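Local coordinates for serine proteinase inhibitor A (Sagittaria sagittifolia, PDB 3E8L), which probably inhibits trypsin and chymotrypsin simultaneously through two reactive sites, and kallikrein weakly, as a Kunitz-type inhibitor with a beta-trefoil fold, at residues L81-F87 against F128-A133; Y142-A146 against C156-G160. The protein carries 2 engineered substitutions. All coordinates share one frame; numbering follows the deposited sequence.

Contact 1. Residues L81-F87 against F128-A133; sequences LGSRYKF and FSWFEA. With SO4 (sulfate ion), chain I.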
loop_
_atom_site.group_PDB
_atom_site.type_symbol
_atom_site.label_atom_id
_atom_site.label_comp_id
_atom_site.label_asym_id
_atom_site.label_seq_id
_atom_site.Cartn_x
_atom_site.Cartn_y
_atom_site.Cartn_z
ATOM N N LEU A 81 16.315 -7.297 4.065
ATOM C CA LEU A 81 17.024 -6.227 3.361
ATOM C C LEU A 81 16.698 -6.198 1.882
ATOM O O LEU A 81 16.685 -7.226 1.223
ATOM C CB LEU A 81 18.524 -6.387 3.547
ATOM C CG LEU A 81 19.323 -5.420 4.421
ATOM C CD1 LEU A 81 18.485 -4.567 5.302
ATOM C CD2 LEU A 81 20.346 -6.195 5.222
ATOM N N GLY A 82 16.376 -5.015 1.379
ATOM C CA GLY A 82 16.061 -4.850 -0.031
ATOM C C GLY A 82 14.616 -5.149 -0.382
ATOM O O GLY A 82 14.159 -4.837 -1.494
ATOM N N SER A 83 13.886 -5.763 0.545
ATOM C CA SER A 83 12.505 -6.141 0.261
ATOM C C SER A 83 11.592 -4.964 0.510
ATOM O O SER A 83 12.000 -3.942 1.050
ATOM C CB SER A 83 12.061 -7.322 1.114
ATOM O OG SER A 83 12.469 -8.526 0.527
ATOM N N ARG A 84 10.345 -5.123 0.122
ATOM C CA ARG A 84 9.393 -4.024 0.178
ATOM C C ARG A 84 8.217 -4.301 1.100
ATOM O O ARG A 84 7.630 -5.383 1.083
ATOM C CB ARG A 84 8.940 -3.637 -1.237
ATOM C CG ARG A 84 9.884 -2.631 -1.845
ATOM C CD ARG A 84 11.132 -3.263 -2.476
ATOM N NE ARG A 84 10.723 -3.755 -3.769
ATOM C CZ ARG A 84 11.215 -3.366 -4.926
ATOM N NH1 ARG A 84 12.222 -2.512 -4.988
ATOM N NH2 ARG A 84 10.690 -3.876 -6.023
ATOM N N TYR A 85 7.898 -3.304 1.909
ATOM C CA TYR A 85 6.861 -3.429 2.912
ATOM C C TYR A 85 5.991 -2.202 3.025
ATOM O O TYR A 85 6.431 -1.075 2.764
ATOM C CB TYR A 85 7.489 -3.734 4.259
ATOM C CG TYR A 85 8.359 -4.940 4.181
ATOM C CD1 TYR A 85 7.800 -6.216 4.118
ATOM C CD2 TYR A 85 9.738 -4.814 4.140
ATOM C CE1 TYR A 85 8.609 -7.344 4.030
ATOM C CE2 TYR A 85 10.552 -5.923 4.044
ATOM C CZ TYR A 85 9.990 -7.183 3.988
ATOM O OH TYR A 85 10.817 -8.273 3.901
ATOM N N LYS A 86 4.742 -2.447 3.412
ATOM C CA LYS A 86 3.803 -1.403 3.795
ATOM C C LYS A 86 4.156 -0.974 5.221
ATOM O O LYS A 86 4.306 -1.828 6.104
ATOM C CB LYS A 86 2.399 -1.991 3.726
ATOM C CG LYS A 86 1.237 -1.084 4.120
ATOM C CD LYS A 86 -0.043 -1.726 3.540
ATOM C CE LYS A 86 -1.288 -1.425 4.349
ATOM N NZ LYS A 86 -2.327 -2.474 4.130
ATOM N N PHE A 87 4.325 0.332 5.429
ATOM C CA PHE A 87 4.583 0.915 6.760
ATOM C C PHE A 87 3.283 1.519 7.281
ATOM O O PHE A 87 2.634 2.270 6.566
ATOM C CB PHE A 87 5.637 2.021 6.658
ATOM C CG PHE A 87 7.062 1.525 6.535
ATOM C CD1 PHE A 87 7.360 0.304 5.919
ATOM C CD2 PHE A 87 8.118 2.313 7.013
ATOM C CE1 PHE A 87 8.689 -0.128 5.801
ATOM C CE2 PHE A 87 9.431 1.890 6.890
ATOM C CZ PHE A 87 9.721 0.675 6.295
ATOM N N PHE A 128 -1.059 3.270 -0.651
ATOM C CA PHE A 128 0.123 3.125 0.163
ATOM C C PHE A 128 1.280 2.893 -0.767
ATOM O O PHE A 128 1.098 2.459 -1.895
ATOM C CB PHE A 128 0.001 1.989 1.179
ATOM C CG PHE A 128 -0.198 0.652 0.568
ATOM C CD1 PHE A 128 -1.465 0.228 0.166
ATOM C CD2 PHE A 128 0.868 -0.216 0.405
ATOM C CE1 PHE A 128 -1.652 -1.029 -0.413
ATOM C CE2 PHE A 128 0.665 -1.482 -0.164
ATOM C CZ PHE A 128 -0.585 -1.874 -0.573
ATOM N N SER A 129 2.469 3.212 -0.288
ATOM C CA SER A 129 3.655 2.898 -1.035
ATOM C C SER A 129 4.401 1.770 -0.335
ATOM O O SER A 129 3.990 1.286 0.725
ATOM C CB SER A 129 4.491 4.157 -1.216
ATOM O OG SER A 129 3.692 5.136 -1.869
ATOM N N TRP A 130 5.476 1.333 -0.964
ATOM C CA TRP A 130 6.204 0.172 -0.529
ATOM C C TRP A 130 7.583 0.654 -0.139
ATOM O O TRP A 130 8.302 1.223 -0.956
ATOM C CB TRP A 130 6.290 -0.824 -1.682
ATOM C CG TRP A 130 4.980 -1.500 -2.046
ATOM C CD1 TRP A 130 4.158 -1.211 -3.113
ATOM C CD2 TRP A 130 4.353 -2.589 -1.344
ATOM N NE1 TRP A 130 3.063 -2.064 -3.119
ATOM C CE2 TRP A 130 3.157 -2.910 -2.044
ATOM C CE3 TRP A 130 4.686 -3.322 -0.190
ATOM C CZ2 TRP A 130 2.302 -3.932 -1.630
ATOM C CZ3 TRP A 130 3.838 -4.343 0.213
ATOM C CH2 TRP A 130 2.656 -4.639 -0.501
ATOM N N PHE A 131 7.956 0.443 1.118
ATOM C CA PHE A 131 9.230 0.933 1.599
ATOM C C PHE A 131 10.235 -0.175 1.861
ATOM O O PHE A 131 9.887 -1.292 2.258
ATOM C CB PHE A 131 9.022 1.848 2.798
ATOM C CG PHE A 131 8.171 3.033 2.474
ATOM C CD1 PHE A 131 8.750 4.276 2.230
ATOM C CD2 PHE A 131 6.789 2.906 2.375
ATOM C CE1 PHE A 131 7.960 5.388 1.912
ATOM C CE2 PHE A 131 6.001 4.007 2.059
ATOM C CZ PHE A 131 6.594 5.242 1.822
ATOM N N GLU A 132 11.491 0.173 1.625
ATOM C CA GLU A 132 12.585 -0.757 1.533
ATOM C C GLU A 132 13.606 -0.283 2.547
ATOM O O GLU A 132 13.905 0.912 2.597
ATOM C CB GLU A 132 13.151 -0.645 0.113
ATOM C CG GLU A 132 14.260 -1.609 -0.266
ATOM C CD GLU A 132 14.660 -1.486 -1.729
ATOM O OE1 GLU A 132 13.774 -1.302 -2.583
ATOM O OE2 GLU A 132 15.862 -1.583 -2.039
ATOM N N ALA A 133 14.111 -1.188 3.382
ATOM C CA ALA A 133 15.260 -0.862 4.226
ATOM C C ALA A 133 16.496 -1.269 3.450
ATOM O O ALA A 133 16.603 -2.413 2.977
ATOM C CB ALA A 133 15.204 -1.598 5.549
HETATM S S SO4 I . -0.714 -5.491 2.068
HETATM O O1 SO4 I . -1.838 -4.592 1.789
HETATM O O2 SO4 I . -0.901 -6.144 3.362
HETATM O O3 SO4 I . -0.587 -6.484 0.999
HETATM O O4 SO4 I . 0.524 -4.723 2.138
HETATM O O HOH W 1 13.148 -4.032 3.756
#

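Contact 2. Residues Y142-A146 against C156-G160; sequences YKLAA and CPEVG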
loop_
_atom_site.group_PDB
_atom_site.type_symbol
_atom_site.label_atom_id
_atom_site.label_comp_id
_atom_site.label_asym_id
_atom_site.label_seq_id
_atom_site.Cartn_x
_atom_site.Cartn_y
_atom_site.Cartn_z
ATOM N N TYR A 142 19.949 2.084 8.790
ATOM C CA TYR A 142 19.457 1.896 7.434
ATOM C C TYR A 142 19.041 3.165 6.728
ATOM O O TYR A 142 18.741 4.167 7.356
ATOM C CB TYR A 142 18.287 0.898 7.424
ATOM C CG TYR A 142 18.621 -0.406 8.114
ATOM C CD1 TYR A 142 19.271 -1.438 7.428
ATOM C CD2 TYR A 142 18.303 -0.599 9.465
ATOM C CE1 TYR A 142 19.588 -2.632 8.059
ATOM C CE2 TYR A 142 18.624 -1.781 10.111
ATOM C CZ TYR A 142 19.268 -2.805 9.403
ATOM O OH TYR A 142 19.581 -3.991 10.050
ATOM N N LYS A 143 19.030 3.091 5.403
ATOM C CA LYS A 143 18.437 4.110 4.564
ATOM C C LYS A 143 17.094 3.570 4.099
ATOM O O LYS A 143 17.001 2.388 3.749
ATOM C CB LYS A 143 19.354 4.407 3.364
ATOM C CG LYS A 143 20.361 5.537 3.633
ATOM C CD LYS A 143 21.438 5.667 2.561
ATOM C CE LYS A 143 22.747 5.045 2.996
ATOM N NZ LYS A 143 23.950 5.855 2.575
ATOM N N LEU A 144 16.057 4.407 4.111
ATOM C CA LEU A 144 14.781 3.998 3.544
ATOM C C LEU A 144 14.706 4.345 2.055
ATOM O O LEU A 144 15.292 5.329 1.605
ATOM C CB LEU A 144 13.605 4.631 4.294
ATOM C CG LEU A 144 13.568 4.415 5.808
ATOM C CD1 LEU A 144 12.449 5.255 6.460
ATOM C CD2 LEU A 144 13.476 2.918 6.183
ATOM N N ALA A 145 13.972 3.530 1.303
ATOM C CA ALA A 145 13.672 3.803 -0.103
ATOM C C ALA A 145 12.185 3.590 -0.352
ATOM O O ALA A 145 11.531 2.797 0.323
ATOM C CB ALA A 145 14.504 2.929 -1.008
ATOM N N ALA A 146 11.645 4.330 -1.304
ATOM C CA ALA A 146 10.203 4.377 -1.517
ATOM C C ALA A 146 9.896 3.810 -2.890
ATOM O O ALA A 146 10.437 4.288 -3.875
ATOM C CB ALA A 146 9.694 5.810 -1.395
ATOM N N CYS A 156 14.387 1.777 -6.458
ATOM C CA CYS A 156 13.578 2.844 -5.887
ATOM C C CYS A 156 14.405 4.062 -5.461
ATOM O O CYS A 156 15.589 3.916 -5.108
ATOM C CB CYS A 156 12.776 2.288 -4.702
ATOM S SG CYS A 156 11.858 0.865 -5.207
ATOM N N PRO A 157 13.786 5.263 -5.501
ATOM C CA PRO A 157 14.461 6.461 -4.996
ATOM C C PRO A 157 14.595 6.372 -3.491
ATOM O O PRO A 157 13.674 5.924 -2.804
ATOM C CB PRO A 157 13.506 7.611 -5.348
ATOM C CG PRO A 157 12.313 6.996 -5.955
ATOM C CD PRO A 157 12.399 5.530 -5.930
ATOM N N GLU A 158 15.743 6.803 -2.996
ATOM C CA GLU A 158 15.975 6.963 -1.570
ATOM C C GLU A 158 15.060 8.014 -0.920
ATOM O O GLU A 158 14.631 8.972 -1.576
ATOM C CB GLU A 158 17.418 7.398 -1.395
ATOM C CG GLU A 158 17.917 7.337 0.022
ATOM C CD GLU A 158 19.427 7.225 0.063
ATOM O OE1 GLU A 158 19.997 6.672 -0.915
ATOM O OE2 GLU A 158 20.029 7.699 1.062
ATOM N N VAL A 159 14.773 7.820 0.369
ATOM C CA VAL A 159 14.089 8.800 1.207
ATOM C C VAL A 159 15.109 9.600 2.011
ATOM O O VAL A 159 16.023 9.033 2.621
ATOM C CB VAL A 159 13.131 8.104 2.154
ATOM C CG1 VAL A 159 12.742 9.013 3.302
ATOM C CG2 VAL A 159 11.892 7.618 1.396
ATOM N N GLY A 160 14.963 10.923 1.997
ATOM C CA GLY A 160 15.803 11.819 2.799
ATOM C C GLY A 160 15.003 12.868 3.561
ATOM O O GLY A 160 13.773 12.860 3.545
HETATM O O HOH W 2 16.362 7.131 4.471
#

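Contact 1. Residues L81-F87 against F128-A133
Two torsions set the polar meeting of R84 and E132: E132 carries its CG anti to the backbone N (chi1 -176°) and runs on extended, while R84 folds at chi2 and chi3, bends that turn the guanidinium alongside the E132 chain, which points the same way. They leave the same face of an antiparallel strand pair of the beta-trefoil, where Y85 and F131 form a hydrogen-bonded pair, with F131 N 2.7 Å from Y85 O and Y85 N 2.9 Å from F131 O. The salt bridge joins R84 NH1 to E132 OE1 at 3.1 Å, within the guanidinium plane but 31° out of the carboxylate plane, on its syn side. R84 NE donates a hydrogen bond to E150 O, and E132 OE2 forms a salt bridge with R134 NE. With an alanine here, E132 OE1 would probably lose its charged mate and E150 O the hydrogen bond it receives from NE. On the opposite face of the pair, F131 CB sits over one face of the F87 ring, a CH-pi contact 3.7 Å from its centroid. At one end, extended K86 crosses F128 at about a right angle: CD lies over the ring face and NZ makes a cation-pi contact while donating to O1 of a sulfate. At the other, one water accepts from A133 N and donates to S83 O, and G82 N reaches A133 O at 3.1 Å.

Contact 2. Residues Y142-A146 against C156-G160
V159 N donates to L144 O over 2.8 Å, an almost straight bond (172° at the hydrogen) whose donor stands 35° out of the carbonyl plane. Beside it, L144 N and V159 O are joined by one water, which accepts from the amide and donates to the carbonyl, 2.8 Å from L144 N and 2.7 Å from V159 O. Farther along, A146 N reaches P157 O at 3.0 Å, lying nearly on the line of the carbonyl bond. A145 and E158 thus form a single backbone bridge, by which the segment entering strand 159-164 of the beta-trefoil is pinned to strand 142-147 just beyond the disulfide between C156 and C147. Apolar side chains meet beside these bonds. V159 has CG2 anti to its carbonyl carbon, which places that methyl 4.0 Å from A146 CB, while its CB packs against L144 CB at 4.1 Å. A145 CB meets C156 CB at the same separation. Outside the two segments, L144 touches W101, and A146 touches I103 and I172. P157 packs against an aromatic side chain of another protein's chain. K143 and E158 bring opposite charges near each other, but the modelled place of E158 OE2 is doubtful and K143 NZ stays beyond salt-bridge range.

In the fold
From the N terminus, the chain first reaches 81-87, on strand 84-89, and returns to it only after 40 further residues, when 128-133 closes contact 1. That long excursion includes strands 101-103 and 113-119. A short connection then leads from strand 130-135 into strand 142-147, where contact 2 opens; it closes a loop of nine residues at 156-160. The two loops neither nest nor cross but follow in series. They are nevertheless joined across the sheet, since strands 130-135 and 142-147 are neighbours in one four-stranded sheet, with E132 O 2.9 Å from A145 N. Contact 1 joins the two central strands of that sheet, and contact 2 ties its edge to the hairpin of strands 159-164 and 167-172.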